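Local coordinates for protein acetyl-CoA acetyltransferase (Bacillus anthracis, PDB 3SS6) that probably catalyses the reversible, thiolase-type condensation of two acetyl-CoA molecules to acetoacetyl-CoA and free CoA, at residues G22-V27 / I204-R209. Residues are numbered along the deposited sequence; the frame is centred on the assembly and turned at random.
Sequences GALKNV and ITIKER. With SO4 (sulfate ion), chain J.
Glu208, just past the end of strand 204-207, reaches a loop of two overlapping type I turns, Gly22 to Lys25 and Leu24 to Val27. From CB its chain sets out with CG anti to the carbonyl carbon, then bends at chi2 (-71°), so that CD and both oxygens swing in to the turns. Glu208 OE1 presents its syn lone pair to Asn26 ND2 at 3.2 Å, in a nearly straight bond (161°). The donor's amide plane stands almost perpendicular (89°) to the carboxylate. The other N-H of Asn26 ND2 goes to O2 of a sulfate ion, probably from the crystallisation liquor, at 3.0 Å. OE2 accepts from two waters, each of which also donates to the Ala23 carbonyl oxygen; one of them takes the Asn26 backbone N-H, at 2.8 Å from N. A carboxylate suits this place because it offers one oxygen to the Asn26 amide and the other to a pair of waters.

Toward Ile204 the contact turns apolar. Ile206 sets CG1 against Val27 CG2 (3.8 Å), while its CD1 meets Leu24 CD2 (4.0 Å), which also touches Ile204 CG2. The chains cross at about right angles, and all four are buried, where aliphatic residues fit.

Leu24, Val27 and Ile204 also pack on Leu32 of helix 29-43, and Phe215 of the antiparallel partner strand 212-215 touches Leu24 and Ile206. The contact thus lays this two-stranded hairpin against the loop joining strand 7-19 to helix 29-43.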
loop_
_atom_site.group_PDB
_atom_site.type_symbol
_atom_site.label_atom_id
_atom_site.label_comp_id
_atom_site.label_asym_id
_atom_site.label_seq_id
_atom_site.Cartn_x
_atom_site.Cartn_y
_atom_site.Cartn_z
ATOM N N GLY A 22 -9.033 20.099 -7.153
ATOM C CA GLY A 22 -10.141 20.985 -7.499
ATOM C C GLY A 22 -11.237 20.321 -8.323
ATOM O O GLY A 22 -11.625 19.180 -8.063
ATOM N N ALA A 23 -11.738 21.043 -9.323
ATOM C CA ALA A 23 -12.903 20.600 -10.086
ATOM C C ALA A 23 -12.690 19.264 -10.780
ATOM O O ALA A 23 -13.637 18.490 -10.949
ATOM C CB ALA A 23 -13.301 21.674 -11.118
ATOM N N LEU A 24 -11.447 18.997 -11.188
ATOM C CA LEU A 24 -11.126 17.776 -11.934
ATOM C C LEU A 24 -10.468 16.701 -11.060
ATOM O O LEU A 24 -9.848 15.760 -11.565
ATOM C CB LEU A 24 -10.240 18.115 -13.155
ATOM C CG LEU A 24 -10.864 19.110 -14.133
ATOM C CD1 LEU A 24 -9.839 19.603 -15.176
ATOM C CD2 LEU A 24 -12.105 18.479 -14.804
ATOM N N LYS A 25 -10.643 16.829 -9.742
ATOM C CA LYS A 25 -10.104 15.884 -8.768
ATOM C C LYS A 25 -10.304 14.425 -9.150
ATOM O O LYS A 25 -9.381 13.619 -9.040
ATOM C CB LYS A 25 -10.768 16.125 -7.406
ATOM C CG LYS A 25 -10.255 15.244 -6.282
ATOM C CD LYS A 25 -11.073 15.560 -5.030
ATOM C CE LYS A 25 -10.294 15.347 -3.756
ATOM N NZ LYS A 25 -11.111 15.751 -2.574
ATOM N N ASN A 26 -11.524 14.105 -9.573
ATOM C CA ASN A 26 -11.936 12.726 -9.806
ATOM C C ASN A 26 -12.059 12.396 -11.276
ATOM O O ASN A 26 -12.918 11.598 -11.664
ATOM C CB ASN A 26 -13.295 12.486 -9.155
ATOM C CG ASN A 26 -13.247 12.649 -7.658
ATOM O OD1 ASN A 26 -12.305 12.200 -7.015
ATOM N ND2 ASN A 26 -14.256 13.307 -7.098
ATOM N N VAL A 27 -11.227 13.021 -12.098
ATOM C CA VAL A 27 -11.267 12.756 -13.530
ATOM C C VAL A 27 -9.935 12.144 -13.949
ATOM O O VAL A 27 -8.879 12.652 -13.550
ATOM C CB VAL A 27 -11.535 14.049 -14.315
ATOM C CG1 VAL A 27 -11.561 13.791 -15.807
ATOM C CG2 VAL A 27 -12.872 14.667 -13.864
ATOM N N ILE A 204 -16.087 20.934 -19.224
ATOM C CA ILE A 204 -16.020 19.522 -18.889
ATOM C C ILE A 204 -17.147 19.223 -17.918
ATOM O O ILE A 204 -17.324 19.949 -16.945
ATOM C CB ILE A 204 -14.697 19.188 -18.185
ATOM C CG1 ILE A 204 -13.495 19.665 -19.024
ATOM C CG2 ILE A 204 -14.617 17.684 -17.848
ATOM C CD1 ILE A 204 -13.355 18.953 -20.365
ATOM N N THR A 205 -17.909 18.163 -18.182
ATOM C CA THR A 205 -18.965 17.757 -17.259
ATOM C C THR A 205 -18.433 16.613 -16.421
ATOM O O THR A 205 -18.060 15.567 -16.955
ATOM C CB THR A 205 -20.258 17.335 -17.993
ATOM O OG1 THR A 205 -20.801 18.453 -18.711
ATOM C CG2 THR A 205 -21.303 16.840 -16.989
ATOM N N ILE A 206 -18.341 16.831 -15.112
ATOM C CA ILE A 206 -17.870 15.800 -14.202
ATOM C C ILE A 206 -19.061 15.134 -13.547
ATOM O O ILE A 206 -19.861 15.794 -12.883
ATOM C CB ILE A 206 -16.944 16.353 -13.090
ATOM C CG1 ILE A 206 -15.749 17.095 -13.692
ATOM C CG2 ILE A 206 -16.425 15.224 -12.201
ATOM C CD1 ILE A 206 -15.935 18.585 -13.814
ATOM N N LYS A 207 -19.179 13.825 -13.734
ATOM C CA LYS A 207 -20.253 13.090 -13.095
ATOM C C LYS A 207 -19.796 12.679 -11.707
ATOM O O LYS A 207 -19.055 11.701 -11.551
ATOM C CB LYS A 207 -20.655 11.866 -13.926
ATOM C CG LYS A 207 -21.178 12.209 -15.317
ATOM C CD LYS A 207 -22.081 11.111 -15.864
ATOM C CE LYS A 207 -22.454 11.374 -17.316
ATOM N NZ LYS A 207 -23.111 12.700 -17.500
ATOM N N GLU A 208 -20.216 13.440 -10.700
ATOM C CA GLU A 208 -19.866 13.138 -9.318
ATOM C C GLU A 208 -20.899 12.182 -8.760
ATOM O O GLU A 208 -21.828 11.780 -9.465
ATOM C CB GLU A 208 -19.780 14.410 -8.465
ATOM C CG GLU A 208 -18.796 15.473 -8.982
ATOM C CD GLU A 208 -17.324 15.091 -8.813
ATOM O OE1 GLU A 208 -17.022 13.901 -8.563
ATOM O OE2 GLU A 208 -16.463 15.993 -8.936
ATOM N N ARG A 209 -20.748 11.776 -7.514
ATOM C CA ARG A 209 -21.662 10.777 -6.985
ATOM C C ARG A 209 -23.141 11.140 -6.963
ATOM O O ARG A 209 -23.983 10.285 -7.213
ATOM C CB ARG A 209 -21.203 10.281 -5.604
ATOM C CG ARG A 209 -20.824 11.373 -4.623
ATOM C CD ARG A 209 -20.277 10.786 -3.325
ATOM N NE ARG A 209 -20.015 11.818 -2.323
ATOM C CZ ARG A 209 -19.723 11.570 -1.050
ATOM N NH1 ARG A 209 -19.653 10.321 -0.612
ATOM N NH2 ARG A 209 -19.504 12.573 -0.212
HETATM S S SO4 J . -14.358 13.138 -3.003
HETATM O O1 SO4 J . -15.277 12.005 -2.952
HETATM O O2 SO4 J . -14.609 13.917 -4.213
HETATM O O3 SO4 J . -14.567 13.976 -1.827
HETATM O O4 SO4 J . -12.979 12.650 -3.009
HETATM O O HOH W 1 -13.743 15.848 -9.763
HETATM O O HOH W 2 -16.211 18.758 -9.970
#